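Local coordinates for protein phosphoribosyl-AMP cyclohydrolase (Medicago truncatula, PDB 7BGM) that probably catalyses two successive hydrolyses of histidine biosynthesis, converting phosphoribosyl-ATP to phosphoribosyl-AMP and then opening the adenine ring of that product, at residues L18-A23 against Q34-R39; C104-V109 against E119-A124; S133-R138 against S150-L155. All coordinates share one frame; numbering follows the deposited sequence.

Contact 1 (L18-A23 against Q34-R39); sequences LAVAIA and QGFANR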
loop_
_atom_site.group_PDB
_atom_site.type_symbol
_atom_site.label_atom_id
_atom_site.label_comp_id
_atom_site.label_asym_id
_atom_site.label_seq_id
_atom_site.Cartn_x
_atom_site.Cartn_y
_atom_site.Cartn_z
ATOM N N LEU A 18 17.575 -18.445 6.789
ATOM C CA LEU A 18 16.296 -17.750 6.615
ATOM C C LEU A 18 16.482 -16.352 6.036
ATOM O O LEU A 18 17.533 -15.710 6.196
ATOM C CB LEU A 18 15.525 -17.637 7.957
ATOM C CG LEU A 18 15.262 -18.981 8.652
ATOM C CD1 LEU A 18 14.566 -18.759 9.975
ATOM C CD2 LEU A 18 14.424 -19.810 7.730
ATOM N N ALA A 19 15.453 -15.905 5.324
ATOM C CA ALA A 19 15.270 -14.506 4.963
ATOM C C ALA A 19 13.897 -14.045 5.462
ATOM O O ALA A 19 12.999 -14.854 5.688
ATOM C CB ALA A 19 15.378 -14.318 3.454
ATOM N N VAL A 20 13.722 -12.738 5.621
ATOM C CA VAL A 20 12.414 -12.188 6.003
ATOM C C VAL A 20 11.520 -12.216 4.772
ATOM O O VAL A 20 11.967 -11.854 3.679
ATOM C CB VAL A 20 12.561 -10.749 6.526
ATOM C CG1 VAL A 20 11.195 -10.042 6.635
ATOM C CG2 VAL A 20 13.275 -10.743 7.870
ATOM N N ALA A 21 10.283 -12.680 4.931
ATOM C CA ALA A 21 9.313 -12.657 3.837
ATOM C C ALA A 21 8.073 -11.887 4.252
ATOM O O ALA A 21 7.415 -12.224 5.247
ATOM C CB ALA A 21 8.910 -14.071 3.382
ATOM N N ILE A 22 7.699 -10.914 3.419
ATOM C CA ILE A 22 6.592 -10.013 3.712
ATOM C C ILE A 22 5.535 -10.215 2.656
ATOM O O ILE A 22 5.838 -10.125 1.456
ATOM C CB ILE A 22 7.039 -8.552 3.733
ATOM C CG1 ILE A 22 8.197 -8.366 4.686
ATOM C CG2 ILE A 22 5.844 -7.636 4.035
ATOM C CD1 ILE A 22 8.878 -7.036 4.499
ATOM N N ALA A 23 4.304 -10.551 3.080
ATOM C CA ALA A 23 3.208 -10.643 2.122
ATOM C C ALA A 23 2.475 -9.315 2.038
ATOM O O ALA A 23 2.074 -8.744 3.075
ATOM C CB ALA A 23 2.238 -11.766 2.494
ATOM N N GLN A 34 4.000 -10.958 8.004
ATOM C CA GLN A 34 5.423 -11.095 7.777
ATOM C C GLN A 34 5.889 -12.337 8.519
ATOM O O GLN A 34 5.459 -12.578 9.660
ATOM C CB GLN A 34 6.194 -9.845 8.246
ATOM C CG GLN A 34 7.743 -10.003 8.203
ATOM C CD GLN A 34 8.330 -10.402 9.575
ATOM O OE1 GLN A 34 8.155 -9.694 10.571
ATOM N NE2 GLN A 34 9.033 -11.528 9.615
ATOM N N GLY A 35 6.677 -13.165 7.810
ATOM C CA GLY A 35 7.309 -14.311 8.411
ATOM C C GLY A 35 8.724 -14.503 7.928
ATOM O O GLY A 35 9.410 -13.531 7.604
ATOM N N PHE A 36 9.174 -15.751 7.878
ATOM C CA PHE A 36 10.516 -16.089 7.434
ATOM C C PHE A 36 10.395 -17.156 6.353
ATOM O O PHE A 36 9.384 -17.871 6.261
ATOM C CB PHE A 36 11.414 -16.549 8.638
ATOM C CG PHE A 36 11.728 -15.431 9.560
ATOM C CD1 PHE A 36 10.826 -15.060 10.562
ATOM C CD2 PHE A 36 12.894 -14.694 9.397
ATOM C CE1 PHE A 36 11.080 -13.969 11.384
ATOM C CE2 PHE A 36 13.173 -13.616 10.231
ATOM C CZ PHE A 36 12.258 -13.241 11.211
ATOM N N ALA A 37 11.401 -17.237 5.492
ATOM C CA ALA A 37 11.400 -18.225 4.438
ATOM C C ALA A 37 12.800 -18.809 4.325
ATOM O O ALA A 37 13.782 -18.075 4.462
ATOM C CB ALA A 37 10.958 -17.599 3.111
ATOM N N ASN A 38 12.898 -20.125 4.105
ATOM C CA ASN A 38 14.157 -20.735 3.725
ATOM C C ASN A 38 14.145 -21.011 2.217
ATOM O O ASN A 38 13.224 -20.597 1.491
ATOM C CB ASN A 38 14.425 -22.006 4.544
ATOM C CG ASN A 38 13.345 -23.065 4.356
ATOM O OD1 ASN A 38 12.373 -22.849 3.624
ATOM N ND2 ASN A 38 13.494 -24.202 5.041
ATOM N N ARG A 39 15.176 -21.706 1.725
ATOM C CA ARG A 39 15.256 -21.965 0.290
ATOM C C ARG A 39 13.989 -22.653 -0.197
ATOM O O ARG A 39 13.350 -22.219 -1.171
ATOM C CB ARG A 39 16.472 -22.835 -0.024
ATOM C CG ARG A 39 17.785 -22.105 -0.100
ATOM C CD ARG A 39 18.888 -23.122 -0.403
ATOM N NE ARG A 39 18.877 -23.496 -1.815
ATOM C CZ ARG A 39 19.652 -22.920 -2.729
ATOM N NH1 ARG A 39 20.494 -21.968 -2.356
ATOM N NH2 ARG A 39 19.590 -23.291 -4.005
#

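Contact 2 (C104-V109 against E119-A124); sequences CYYTPV and EGNKLA. With ZN (zinc ion), chain C.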
loop_
_atom_site.group_PDB
_atom_site.type_symbol
_atom_site.label_atom_id
_atom_site.label_comp_id
_atom_site.label_asym_id
_atom_site.label_seq_id
_atom_site.Cartn_x
_atom_site.Cartn_y
_atom_site.Cartn_z
ATOM N N CYS A 104 -2.494 -8.968 9.715
ATOM C CA CYS A 104 -1.978 -9.213 11.055
ATOM C C CYS A 104 -1.649 -7.922 11.828
ATOM O O CYS A 104 -1.275 -8.003 13.006
ATOM C CB CYS A 104 -0.739 -10.110 10.996
ATOM S SG CYS A 104 -1.033 -11.797 10.447
ATOM N N TYR A 105 -1.814 -6.749 11.244
ATOM C CA TYR A 105 -1.337 -5.487 11.827
ATOM C C TYR A 105 -2.516 -4.610 12.184
ATOM O O TYR A 105 -3.070 -3.910 11.337
ATOM C CB TYR A 105 -0.373 -4.744 10.875
ATOM C CG TYR A 105 0.900 -5.521 10.580
ATOM C CD1 TYR A 105 2.049 -5.339 11.380
ATOM C CD2 TYR A 105 0.950 -6.477 9.551
ATOM C CE1 TYR A 105 3.225 -6.034 11.106
ATOM C CE2 TYR A 105 2.110 -7.192 9.285
ATOM C CZ TYR A 105 3.252 -6.955 10.054
ATOM O OH TYR A 105 4.391 -7.682 9.760
ATOM N N TYR A 106 -2.933 -4.703 13.454
ATOM C CA TYR A 106 -4.080 -3.980 13.985
ATOM C C TYR A 106 -3.822 -3.472 15.409
ATOM O O TYR A 106 -4.780 -3.128 16.126
ATOM C CB TYR A 106 -5.312 -4.899 13.953
ATOM C CG TYR A 106 -5.057 -6.228 14.571
ATOM C CD1 TYR A 106 -5.104 -6.374 15.961
ATOM C CD2 TYR A 106 -4.820 -7.356 13.783
ATOM C CE1 TYR A 106 -4.884 -7.589 16.551
ATOM C CE2 TYR A 106 -4.584 -8.601 14.366
ATOM C CZ TYR A 106 -4.624 -8.709 15.760
ATOM O OH TYR A 106 -4.391 -9.910 16.399
ATOM N N THR A 107 -2.562 -3.439 15.857
ATOM C CA THR A 107 -2.240 -3.040 17.223
ATOM C C THR A 107 -1.476 -1.719 17.174
ATOM O O THR A 107 -0.249 -1.701 16.974
ATOM C CB THR A 107 -1.429 -4.148 17.896
ATOM O OG1 THR A 107 -2.223 -5.375 17.901
ATOM C CG2 THR A 107 -1.046 -3.774 19.351
ATOM N N PRO A 108 -2.159 -0.578 17.293
ATOM C CA PRO A 108 -1.471 0.720 17.150
ATOM C C PRO A 108 -0.822 1.099 18.466
ATOM O O PRO A 108 -1.464 1.073 19.512
ATOM C CB PRO A 108 -2.596 1.687 16.768
ATOM C CG PRO A 108 -3.848 1.072 17.413
ATOM C CD PRO A 108 -3.605 -0.426 17.545
ATOM N N VAL A 109 0.459 1.445 18.398
ATOM C CA VAL A 109 1.239 1.724 19.592
ATOM C C VAL A 109 0.921 3.102 20.150
ATOM O O VAL A 109 0.823 3.283 21.372
ATOM C CB VAL A 109 2.725 1.583 19.248
ATOM C CG1 VAL A 109 3.543 2.479 20.154
ATOM C CG2 VAL A 109 3.133 0.111 19.297
ATOM N N GLU A 119 -8.605 0.830 25.369
ATOM C CA GLU A 119 -7.791 0.323 24.268
ATOM C C GLU A 119 -8.709 0.086 23.079
ATOM O O GLU A 119 -9.927 -0.075 23.236
ATOM C CB GLU A 119 -7.071 -0.979 24.636
ATOM C CG GLU A 119 -6.150 -0.867 25.829
ATOM C CD GLU A 119 -5.747 -2.218 26.337
ATOM O OE1 GLU A 119 -5.177 -2.990 25.570
ATOM O OE2 GLU A 119 -6.043 -2.535 27.499
ATOM N N GLY A 120 -8.128 0.094 21.879
ATOM C CA GLY A 120 -8.912 -0.158 20.694
ATOM C C GLY A 120 -8.036 -0.554 19.526
ATOM O O GLY A 120 -7.238 0.249 19.021
ATOM N N ASN A 121 -8.179 -1.791 19.066
ATOM C CA ASN A 121 -7.419 -2.225 17.910
ATOM C C ASN A 121 -8.018 -1.638 16.629
ATOM O O ASN A 121 -9.205 -1.317 16.548
ATOM C CB ASN A 121 -7.372 -3.758 17.842
ATOM C CG ASN A 121 -6.365 -4.357 18.852
ATOM O OD1 ASN A 121 -5.520 -3.648 19.400
ATOM N ND2 ASN A 121 -6.484 -5.637 19.115
ATOM N N LYS A 122 -7.170 -1.456 15.637
ATOM C CA LYS A 122 -7.631 -0.961 14.345
ATOM C C LYS A 122 -6.587 -1.332 13.311
ATOM O O LYS A 122 -5.389 -1.237 13.580
ATOM C CB LYS A 122 -7.884 0.554 14.341
ATOM C CG LYS A 122 -6.685 1.451 14.486
ATOM C CD LYS A 122 -6.935 2.773 13.773
ATOM C CE LYS A 122 -6.216 3.949 14.430
ATOM N NZ LYS A 122 -4.797 3.673 14.755
ATOM N N LEU A 123 -7.038 -1.726 12.116
ATOM C CA LEU A 123 -6.098 -2.078 11.055
ATOM C C LEU A 123 -5.213 -0.889 10.702
ATOM O O LEU A 123 -5.667 0.266 10.637
ATOM C CB LEU A 123 -6.849 -2.529 9.800
ATOM C CG LEU A 123 -7.691 -3.820 9.808
ATOM C CD1 LEU A 123 -8.429 -3.837 8.515
ATOM C CD2 LEU A 123 -6.759 -5.019 9.928
ATOM N N ALA A 124 -3.941 -1.176 10.459
ATOM C CA ALA A 124 -3.084 -0.208 9.774
ATOM C C ALA A 124 -3.632 0.094 8.387
ATOM O O ALA A 124 -3.903 -0.827 7.607
ATOM C CB ALA A 124 -1.672 -0.765 9.670
HETATM ZN ZN ZN C . -1.852 -12.695 12.411
#

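Contact 3 (S133-R138 against S150-L155); sequences STISQR and SWTKRL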
loop_
_atom_site.group_PDB
_atom_site.type_symbol
_atom_site.label_atom_id
_atom_site.label_comp_id
_atom_site.label_asym_id
_atom_site.label_seq_id
_atom_site.Cartn_x
_atom_site.Cartn_y
_atom_site.Cartn_z
ATOM N N SER A 133 -12.256 4.116 5.298
ATOM C CA SER A 133 -12.746 3.690 6.604
ATOM C C SER A 133 -13.559 4.785 7.292
ATOM O O SER A 133 -14.616 4.515 7.884
ATOM C CB SER A 133 -11.552 3.257 7.451
ATOM O OG SER A 133 -11.935 2.856 8.745
ATOM N N THR A 134 -13.086 6.029 7.222
ATOM C CA THR A 134 -13.818 7.143 7.820
ATOM C C THR A 134 -15.217 7.268 7.229
ATOM O O THR A 134 -16.196 7.433 7.962
ATOM C CB THR A 134 -13.024 8.434 7.615
ATOM O OG1 THR A 134 -11.839 8.378 8.416
ATOM C CG2 THR A 134 -13.840 9.655 8.012
ATOM N N ILE A 135 -15.329 7.172 5.904
ATOM C CA ILE A 135 -16.639 7.281 5.264
ATOM C C ILE A 135 -17.566 6.161 5.727
ATOM O O ILE A 135 -18.751 6.386 6.006
ATOM C CB ILE A 135 -16.467 7.282 3.737
ATOM C CG1 ILE A 135 -15.755 8.560 3.300
ATOM C CG2 ILE A 135 -17.815 7.104 3.050
ATOM C CD1 ILE A 135 -15.259 8.498 1.850
ATOM N N SER A 136 -17.042 4.936 5.791
ATOM C CA SER A 136 -17.825 3.790 6.239
ATOM C C SER A 136 -18.330 4.002 7.664
ATOM O O SER A 136 -19.513 3.755 7.965
ATOM C CB SER A 136 -16.961 2.522 6.128
ATOM O OG SER A 136 -17.652 1.361 6.560
ATOM N N GLN A 137 -17.465 4.517 8.542
ATOM C CA GLN A 137 -17.897 4.823 9.901
ATOM C C GLN A 137 -19.007 5.865 9.918
ATOM O O GLN A 137 -19.949 5.749 10.705
ATOM C CB GLN A 137 -16.715 5.301 10.729
ATOM C CG GLN A 137 -15.622 4.285 10.845
ATOM C CD GLN A 137 -14.430 4.840 11.589
ATOM O OE1 GLN A 137 -14.579 5.446 12.647
ATOM N NE2 GLN A 137 -13.241 4.647 11.035
ATOM N N ARG A 138 -18.912 6.896 9.069
ATOM C CA ARG A 138 -19.993 7.882 8.993
ATOM C C ARG A 138 -21.289 7.242 8.512
ATOM O O ARG A 138 -22.380 7.574 9.001
ATOM C CB ARG A 138 -19.608 9.037 8.066
ATOM C CG ARG A 138 -18.313 9.724 8.428
ATOM C CD ARG A 138 -18.499 10.832 9.449
ATOM N NE ARG A 138 -17.208 11.289 9.970
ATOM C CZ ARG A 138 -16.324 12.032 9.296
ATOM N NH1 ARG A 138 -16.572 12.425 8.050
ATOM N NH2 ARG A 138 -15.178 12.383 9.870
ATOM N N SER A 150 -22.726 16.625 10.170
ATOM C CA SER A 150 -21.448 16.153 9.601
ATOM C C SER A 150 -21.448 16.233 8.077
ATOM O O SER A 150 -22.376 15.747 7.440
ATOM C CB SER A 150 -21.153 14.715 10.031
ATOM O OG SER A 150 -20.391 14.035 9.035
ATOM N N TRP A 151 -20.401 16.817 7.487
ATOM C CA TRP A 151 -20.443 17.093 6.054
ATOM C C TRP A 151 -20.448 15.814 5.221
ATOM O O TRP A 151 -21.146 15.734 4.201
ATOM C CB TRP A 151 -19.272 17.969 5.630
ATOM C CG TRP A 151 -19.170 17.999 4.145
ATOM C CD1 TRP A 151 -18.320 17.269 3.368
ATOM C CD2 TRP A 151 -19.988 18.756 3.245
ATOM N NE1 TRP A 151 -18.541 17.542 2.040
ATOM C CE2 TRP A 151 -19.560 18.452 1.938
ATOM C CE3 TRP A 151 -21.030 19.670 3.418
ATOM C CZ2 TRP A 151 -20.135 19.030 0.813
ATOM C CZ3 TRP A 151 -21.597 20.243 2.300
ATOM C CH2 TRP A 151 -21.152 19.919 1.014
ATOM N N THR A 152 -19.653 14.818 5.609
ATOM C CA THR A 152 -19.705 13.541 4.905
ATOM C C THR A 152 -21.061 12.868 5.108
ATOM O O THR A 152 -21.643 12.317 4.164
ATOM C CB THR A 152 -18.557 12.650 5.376
ATOM O OG1 THR A 152 -17.312 13.291 5.065
ATOM C CG2 THR A 152 -18.593 11.286 4.684
ATOM N N LYS A 153 -21.602 12.939 6.325
ATOM C CA LYS A 153 -22.904 12.337 6.575
ATOM C C LYS A 153 -23.995 12.999 5.736
ATOM O O LYS A 153 -24.929 12.321 5.295
ATOM C CB LYS A 153 -23.233 12.419 8.065
ATOM C CG LYS A 153 -24.450 11.602 8.488
ATOM C CD LYS A 153 -24.242 10.101 8.273
ATOM C CE LYS A 153 -25.380 9.296 8.901
ATOM N NZ LYS A 153 -25.258 7.832 8.677
ATOM N N ARG A 154 -23.882 14.313 5.492
ATOM C CA ARG A 154 -24.861 15.012 4.660
ATOM C C ARG A 154 -24.916 14.424 3.253
ATOM O O ARG A 154 -25.999 14.278 2.675
ATOM C CB ARG A 154 -24.532 16.506 4.584
ATOM C CG ARG A 154 -24.577 17.270 5.905
ATOM C CD ARG A 154 -24.010 18.689 5.742
ATOM N NE ARG A 154 -24.982 19.638 5.196
ATOM C CZ ARG A 154 -25.142 19.905 3.901
ATOM N NH1 ARG A 154 -24.402 19.294 2.988
ATOM N NH2 ARG A 154 -26.056 20.791 3.514
ATOM N N LEU A 155 -23.755 14.081 2.685
ATOM C CA LEU A 155 -23.713 13.540 1.329
ATOM C C LEU A 155 -24.235 12.112 1.277
ATOM O O LEU A 155 -24.865 11.713 0.290
ATOM C CB LEU A 155 -22.291 13.597 0.791
ATOM C CG LEU A 155 -21.726 14.990 0.516
ATOM C CD1 LEU A 155 -20.239 14.887 0.230
ATOM C CD2 LEU A 155 -22.443 15.629 -0.653
#

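Contact 1 (L18-A23 against Q34-R39)
Val20 and Gln34 meet because each sends a branch anti to its own backbone N: CG1 of Val20 (chi1 167°) and CG of Gln34 (chi1 172°) approach to 3.8 Å. The other methyl of Val20, CG2, lies beside its backbone N and touches ring carbon CE2 of Phe36 at 3.7 Å. Leu18 crosses Phe36 at about a right angle, its CD1 against the CB of Phe36, while its CD2 packs on the CB of Asn38. The face that carries Ala19, Ala21 and Ala37 is lined by short groups from these two segments, and CB of Ala21 meets CB of Ala37 at 4.1 Å. Four backbone bonds join the strands as an antiparallel beta hairpin, Ala19 pairing with Ala37 and Ala21 with Gly35 as hydrogen-bonded pairs; Val20-Phe36 and Ile22-Gln34 are the non-hydrogen-bonded pairs. In the cyclohydrolase sheet, strand 19-25 also pairs with strand 85-92. At the dimer interface Val20 packs on Gln34 of the second subunit and Ile22 on its counterpart Ile22. Gly35 O accepts twice: Ala21 N at 2.9 Å and Gln34 NE2 at 2.9 Å stand on opposite faces of its carbonyl plane. Gln34 OE1 is hydrogen-bonded to Ser85 OG of the second subunit. Both ends of the Gln34 amide are therefore engaged, one by its own strand and one by the partner chain, which should fix the rotation of the amide and links a carbonyl of the hairpin to the partner chain.

Contact 2 (C104-V109 against E119-A124)
Tyr105 and Tyr106 each offer a carbonyl to segment 119-124, whose touching part runs 126° from theirs: Ala124 N donates to Tyr105 O at 3.0 Å in a nearly straight bond, and Lys122 N to Tyr106 O at 3.0 Å in a more bent one. The CA of Tyr106 comes close to Lys122 O at 3.1 Å, a CA-H...O contact beside the second bond. Tyr106 CG sits between its backbone N and carbonyl carbon (chi1 51°), and the rim of the ring meets the amide of Asn121, with ND2 3.5 Å from CD1. ND2 lies near the ring plane, at the edge, and ring and amide planes are 56° apart, so this is no amide stack on the ring face. Strand 105-108 is a strand of the dimer interface: Tyr105, Thr107 and Pro108 pair antiparallel with a strand of the second subunit, and the sheet thereby runs on across it. At the start of the segment Cys104 SG binds a zinc ion at 2.3 Å, a site completed by Cys97 and by Cys81 of the second subunit. Tyr105 OH is hydrogen-bonded to Ser85 OG of that subunit. Further along, the Lys122 chain, bent at its last two torsions, crosses the proline ring obliquely and brings NZ within 3.6 Å of Pro108 CB; the same ammonium forms a long, weak ion pair with Asp76 of the second subunit. Leu123 points its CB away from the strand, but its CD2 still comes within 4.3 Å of Tyr106 CB.

Contact 3 (S133-R138 against S150-L155)
Arg138 and Thr152 face each other across two helices of the pyrophosphohydrolase part, a MazG-clan helical domain, and together with Ser150 and Trp151 they belong to an AMP-binding site seen in this protein, empty in this chain. The axes of helices 133-138 and 151-155 pass 9.6 Å apart at a crossing angle of -68°, and the contact is made by side chains, Arg138 and Lys153 reaching farthest. Arg138 bends at its second torsion (chi2 -87°), which turns CD off the line of the chain; CD lies 3.7 Å from Ser150 OG. The guanidinium presents an edge to Thr152, with NH1 3.2 Å from OG1 and CB of Thr152 close to the guanidinium plane, while Thr134 CG2 lies over one face, offset toward the rim. Thr152 OG1 is hydrogen-bonded to Tyr195 OH on helix 183-204, another residue of the AMP site. On the Ile135 side, Thr152 CG2 meets CG1 of Ile135 at 4.2 Å, and Ile135 in turn packs on Met198 and Ala202. Ser150 OG accepts from Lys153 N at 3.2 Å, an ST motif at the start of helix 151-156. Lys153 reaches back across the gap between the helices, and its NZ is also hydrogen-bonded to Glu141 O. The bond to the first helix runs from Lys153 NZ to Arg138 O at 2.9 Å, in the plane of that carbonyl.

Contact 1 is the most buried of the three, a hairpin inside the cyclohydrolase sheet held by four backbone bonds and apolar side chains from alanine to phenylalanine. Contacts 2 and 3 are only partly buried: 104-109 meets an irregular loop through two backbone bonds, and the helices of 133-138 and 150-155 meet through side chains and one lysine-to-carbonyl bond. Contacts 1 and 2 touch, Gln34 CB lying 3.2 Å from Tyr105 OH, and both reach the second subunit; contact 3 touches no other chain. Its centre is about 39 Å from that of contact 1, on the opposite side of the chain's centre. Contact 2 precedes helix 127-140, which carries 133-138.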